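PDB 4ZM6: N-acetyl-beta-D glucosaminidase from Rhizomucor miehei CAU432, which probably hydrolyses beta-linked N-acetylglucosamine residues as a glycoside hydrolase of family 3 and carries an acetyl-CoA-binding region assigned as a GCN5-related glucosamine N-acetyltransferase. Local coordinates for residues L751-Q756 against G761-S766; A798-A803 against I813-H818. All coordinates share one frame; numbering follows the deposited sequence.

Contact 1 of 2, residues L751-Q756 against G761-S766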
loop_
_atom_site.group_PDB
_atom_site.type_symbol
_atom_site.label_atom_id
_atom_site.label_comp_id
_atom_site.label_asym_id
_atom_site.label_seq_id
_atom_site.Cartn_x
_atom_site.Cartn_y
_atom_site.Cartn_z
ATOM N N LEU A 751 31.932 -28.263 7.381
ATOM C CA LEU A 751 32.551 -27.930 6.105
ATOM C C LEU A 751 33.826 -28.740 5.934
ATOM O O LEU A 751 34.879 -28.390 6.469
ATOM C CB LEU A 751 32.840 -26.431 6.017
ATOM C CG LEU A 751 31.685 -25.521 6.447
ATOM C CD1 LEU A 751 32.042 -24.066 6.192
ATOM C CD2 LEU A 751 30.391 -25.893 5.742
ATOM N N ILE A 752 33.706 -29.837 5.193
ATOM C CA ILE A 752 34.814 -30.743 4.934
ATOM C C ILE A 752 35.428 -30.437 3.579
ATOM O O ILE A 752 34.724 -30.158 2.617
ATOM C CB ILE A 752 34.340 -32.209 4.928
ATOM C CG1 ILE A 752 33.603 -32.535 6.228
ATOM C CG2 ILE A 752 35.514 -33.160 4.723
ATOM C CD1 ILE A 752 34.396 -32.218 7.483
ATOM N N VAL A 753 36.750 -30.506 3.519
ATOM C CA VAL A 753 37.476 -30.316 2.283
ATOM C C VAL A 753 38.461 -31.455 2.106
ATOM O O VAL A 753 38.916 -32.043 3.087
ATOM C CB VAL A 753 38.258 -28.987 2.266
ATOM C CG1 VAL A 753 37.303 -27.809 2.165
ATOM C CG2 VAL A 753 39.149 -28.854 3.495
ATOM N N ALA A 754 38.760 -31.766 0.846
ATOM C CA ALA A 754 39.878 -32.627 0.493
ATOM C C ALA A 754 41.048 -31.728 0.119
ATOM O O ALA A 754 40.855 -30.726 -0.574
ATOM C CB ALA A 754 39.510 -33.533 -0.667
ATOM N N ARG A 755 42.244 -32.072 0.603
ATOM C CA ARG A 755 43.478 -31.347 0.271
ATOM C C ARG A 755 44.536 -32.295 -0.275
ATOM O O ARG A 755 44.520 -33.493 0.014
ATOM C CB ARG A 755 44.044 -30.637 1.499
ATOM C CG ARG A 755 43.211 -29.473 1.995
ATOM C CD ARG A 755 43.845 -28.824 3.217
ATOM N NE ARG A 755 43.858 -27.361 3.110
ATOM C CZ ARG A 755 43.102 -26.521 3.817
ATOM N NH1 ARG A 755 43.224 -25.218 3.610
ATOM N NH2 ARG A 755 42.235 -26.957 4.731
ATOM N N GLN A 756 45.464 -31.752 -1.057
ATOM C CA GLN A 756 46.550 -32.550 -1.604
ATOM C C GLN A 756 47.592 -32.783 -0.525
ATOM O O GLN A 756 48.006 -31.843 0.151
ATOM C CB GLN A 756 47.194 -31.849 -2.806
ATOM C CG GLN A 756 48.234 -32.690 -3.539
ATOM C CD GLN A 756 47.694 -34.037 -3.987
ATOM O OE1 GLN A 756 48.241 -35.092 -3.655
ATOM N NE2 GLN A 756 46.599 -34.004 -4.729
ATOM N N GLY A 761 47.819 -28.572 2.071
ATOM C CA GLY A 761 47.696 -28.618 0.617
ATOM C C GLY A 761 46.539 -27.780 0.114
ATOM O O GLY A 761 45.639 -27.420 0.882
ATOM N N ARG A 762 46.564 -27.465 -1.179
ATOM C CA ARG A 762 45.492 -26.686 -1.792
ATOM C C ARG A 762 44.200 -27.499 -1.735
ATOM O O ARG A 762 44.233 -28.733 -1.747
ATOM C CB ARG A 762 45.845 -26.296 -3.239
ATOM C CG ARG A 762 45.718 -27.431 -4.245
ATOM C CD ARG A 762 46.460 -27.163 -5.548
ATOM N NE ARG A 762 46.487 -28.359 -6.395
ATOM C CZ ARG A 762 47.374 -29.356 -6.303
ATOM N NH1 ARG A 762 48.354 -29.334 -5.398
ATOM N NH2 ARG A 762 47.280 -30.395 -7.130
ATOM N N VAL A 763 43.070 -26.802 -1.651
ATOM C CA VAL A 763 41.762 -27.453 -1.616
ATOM C C VAL A 763 41.411 -27.967 -3.012
ATOM O O VAL A 763 41.452 -27.217 -3.988
ATOM C CB VAL A 763 40.662 -26.488 -1.129
ATOM C CG1 VAL A 763 39.291 -27.157 -1.193
ATOM C CG2 VAL A 763 40.962 -26.008 0.287
ATOM N N ILE A 764 41.075 -29.248 -3.097
ATOM C CA ILE A 764 40.764 -29.892 -4.379
ATOM C C ILE A 764 39.342 -30.455 -4.453
ATOM O O ILE A 764 38.900 -30.881 -5.516
ATOM C CB ILE A 764 41.781 -31.014 -4.712
ATOM C CG1 ILE A 764 41.751 -32.129 -3.659
ATOM C CG2 ILE A 764 43.182 -30.428 -4.856
ATOM C CD1 ILE A 764 42.875 -33.135 -3.799
ATOM N N ALA A 765 38.634 -30.458 -3.332
ATOM C CA ALA A 765 37.257 -30.917 -3.288
ATOM C C ALA A 765 36.637 -30.407 -1.999
ATOM O O ALA A 765 37.352 -29.910 -1.120
ATOM C CB ALA A 765 37.192 -32.436 -3.349
ATOM N N SER A 766 35.316 -30.519 -1.881
ATOM C CA SER A 766 34.636 -30.110 -0.660
ATOM C C SER A 766 33.223 -30.651 -0.600
ATOM O O SER A 766 32.660 -31.020 -1.622
ATOM C CB SER A 766 34.593 -28.581 -0.554
ATOM O OG SER A 766 33.405 -28.066 -1.120
#
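The guanidinium of Arg755 has CG2 of Val763 over one face, 4.0 Å above its plane and displaced toward the rim, while O of Gly761 lies at its edge, in the plane. Arg755 and Val763 are paired across an antiparallel beta hairpin, formed by strands 751-756 and 763-766 in the C-terminal N-acetyltransferase-like region and interrupted by a classic beta bulge. NE of Arg755 donates to Gly761 O at 2.9 Å; it sits near the extension of the C=O bond, but the N-H is bent away from the oxygen (142° at the hydrogen). Two ingredients put the group there: CG set anti to the carbonyl carbon (chi1 -69°), and a bend at chi3 that turns the guanidinium across toward the Val763 strand. Farther out, NH1 makes a salt bridge with Glu723, so one side chain ties the hairpin to helix 721-731.

In the bulge, Ile764 and Ala765 both face Ala754. Ala754 is held through both backbone polar atoms: its N donates to Ala765 O at 3.0 Å, and its O receives Ile764 N at 2.9 Å in a nearly straight bond (175°). Nearer the turn, Gln756 N makes only a weak bond to Arg762 O.

Val753, Arg755, Val763 and Ser766 share one face of the sheet, where CG1 of Val753 meets CG1 of Val763 at 4.0 Å. Ser766 also packs there on Leu724, Phe727 and Gln728 of helix 721-731, and its OG is hydrogen-bonded to the hydroxyl of Tyr739 on helix 736-745. Ala754 and Ala765 occupy the other face, and Ala765 continues onto Ile811 and Ile815 of helix 811-825. Between the two alanines the methyl groups touch directly, CB of Ala754 lying 3.7 Å from CB of Ala765.

Contact 2 of 2, residues A798-A803 against I813-H818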
loop_
_atom_site.group_PDB
_atom_site.type_symbol
_atom_site.label_atom_id
_atom_site.label_comp_id
_atom_site.label_asym_id
_atom_site.label_seq_id
_atom_site.Cartn_x
_atom_site.Cartn_y
_atom_site.Cartn_z
ATOM N N ALA A 798 25.831 -32.529 1.384
ATOM C CA ALA A 798 25.365 -31.699 0.273
ATOM C C ALA A 798 26.521 -30.958 -0.396
ATOM O O ALA A 798 27.656 -31.006 0.071
ATOM C CB ALA A 798 24.317 -30.705 0.762
ATOM N N CYS A 799 26.218 -30.282 -1.498
ATOM C CA CYS A 799 27.197 -29.489 -2.235
ATOM C C CYS A 799 28.548 -30.199 -2.346
ATOM O O CYS A 799 29.604 -29.632 -2.060
ATOM C CB CYS A 799 27.317 -28.106 -1.605
ATOM S SG CYS A 799 25.706 -27.285 -1.439
ATOM N N VAL A 800 28.470 -31.457 -2.772
ATOM C CA VAL A 800 29.630 -32.293 -3.053
ATOM C C VAL A 800 30.190 -31.887 -4.408
ATOM O O VAL A 800 29.446 -31.769 -5.387
ATOM C CB VAL A 800 29.228 -33.777 -3.138
ATOM C CG1 VAL A 800 30.414 -34.637 -3.547
ATOM C CG2 VAL A 800 28.632 -34.255 -1.819
ATOM N N GLY A 801 31.502 -31.681 -4.465
ATOM C CA GLY A 801 32.150 -31.241 -5.693
ATOM C C GLY A 801 33.659 -31.386 -5.662
ATOM O O GLY A 801 34.306 -31.109 -4.650
ATOM N N VAL A 802 34.212 -31.823 -6.789
ATOM C CA VAL A 802 35.650 -31.917 -6.985
ATOM C C VAL A 802 36.051 -30.842 -7.984
ATOM O O VAL A 802 35.239 -30.438 -8.807
ATOM C CB VAL A 802 36.017 -33.296 -7.550
ATOM C CG1 VAL A 802 37.529 -33.475 -7.612
ATOM C CG2 VAL A 802 35.356 -34.391 -6.720
ATOM N N ALA A 803 37.293 -30.375 -7.908
ATOM C CA ALA A 803 37.805 -29.384 -8.858
ATOM C C ALA A 803 37.868 -29.997 -10.242
ATOM O O ALA A 803 38.022 -31.211 -10.370
ATOM C CB ALA A 803 39.187 -28.903 -8.441
ATOM N N ILE A 813 34.186 -39.833 -4.799
ATOM C CA ILE A 813 33.630 -41.006 -4.120
ATOM C C ILE A 813 34.335 -41.166 -2.775
ATOM O O ILE A 813 33.736 -41.625 -1.798
ATOM C CB ILE A 813 33.766 -42.314 -4.943
ATOM C CG1 ILE A 813 33.499 -42.068 -6.438
ATOM C CG2 ILE A 813 32.804 -43.373 -4.409
ATOM C CD1 ILE A 813 34.738 -41.979 -7.313
ATOM N N GLY A 814 35.611 -40.786 -2.743
ATOM C CA GLY A 814 36.390 -40.772 -1.516
ATOM C C GLY A 814 35.816 -39.849 -0.465
ATOM O O GLY A 814 35.490 -40.283 0.643
ATOM N N ILE A 815 35.683 -38.574 -0.820
ATOM C CA ILE A 815 35.175 -37.565 0.108
ATOM C C ILE A 815 33.753 -37.866 0.581
ATOM O O ILE A 815 33.409 -37.575 1.726
ATOM C CB ILE A 815 35.248 -36.146 -0.488
ATOM C CG1 ILE A 815 35.059 -35.102 0.610
ATOM C CG2 ILE A 815 34.223 -35.961 -1.597
ATOM C CD1 ILE A 815 35.384 -33.696 0.163
ATOM N N VAL A 816 32.936 -38.456 -0.282
ATOM C CA VAL A 816 31.599 -38.884 0.128
ATOM C C VAL A 816 31.711 -40.049 1.105
ATOM O O VAL A 816 31.019 -40.081 2.117
ATOM C CB VAL A 816 30.716 -39.268 -1.087
ATOM C CG1 VAL A 816 29.478 -40.038 -0.659
ATOM C CG2 VAL A 816 30.303 -38.018 -1.842
ATOM N N ALA A 817 32.586 -41.002 0.801
ATOM C CA ALA A 817 32.775 -42.170 1.662
ATOM C C ALA A 817 33.304 -41.733 3.023
ATOM O O ALA A 817 32.911 -42.272 4.062
ATOM C CB ALA A 817 33.719 -43.171 1.010
ATOM N N HIS A 818 34.185 -40.741 3.006
ATOM C CA HIS A 818 34.693 -40.153 4.232
ATOM C C HIS A 818 33.570 -39.479 5.012
ATOM O O HIS A 818 33.468 -39.647 6.224
ATOM C CB HIS A 818 35.786 -39.139 3.919
ATOM C CG HIS A 818 36.571 -38.726 5.120
ATOM N ND1 HIS A 818 36.397 -37.508 5.742
ATOM C CD2 HIS A 818 37.526 -39.378 5.824
ATOM C CE1 HIS A 818 37.219 -37.423 6.772
ATOM N NE2 HIS A 818 37.913 -38.545 6.845
#
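Val800 is the residue of strand 798-802 that meets helix 813-818, and it does so through its two methyl groups alone. Ahead of it, O of Cys799 accepts a hydrogen bond from the hydroxyl of Tyr739. At Val800 the CB points toward the helix. Its CG1 stands anti to the backbone N (chi1 175°), which brings that methyl to 3.8 Å from CG2 of Val816, while CG2 of Val800 stays a little farther from the same methyl, at 4.1 Å. The two valines cross at about a right angle, and CG2 of Val816 meets both branches of Val800. CG1 of Val800 also approaches CG2 of Ile815, at a looser 4.5 Å.

Past Val800, Gly801 continues the strand and, like Ala803 just beyond its end, flanks strand 763-771; Ala803 also packs on Phe727 and Asn731 of helix 721-731. No hydrogen bond joins strand and helix, and this small interface is wholly apolar.

The arrangement belongs to the beta-alpha-beta unit made by strand 794-802, helix 811-825 and strand 830-836, the two strands being parallel neighbours in the sheet. Ile815 packs on Ala765 and Leu767 of strand 763-771, Val800 also touches Leu767, and Tyr842 and Phe841 of helix 839-843 pack on Val800 and Val816 respectively.

How the contacts relate
Contact 1 comes first along the chain: four residues separate 751-756 from 761-766, and their pairing closes this short connection into a hairpin. Strand 763-771 then runs on, and the chain returns along strand 794-802, where contact 2 opens. That contact closes the nine-residue connection from 798-803 to 813-818. The two follow in series, neither enclosing nor crossing the other, with centres about 10 Å apart. They meet where strands 763-771 and 794-802 run side by side, antiparallel, in one mixed sheet; there Ile764 O probably accepts a hydrogen bond from Ala803 N and Gly801 O one from Ser766 N. Contact 1 thus supplies sheet pairing, and contact 2 lays helix 811-825 against that sheet.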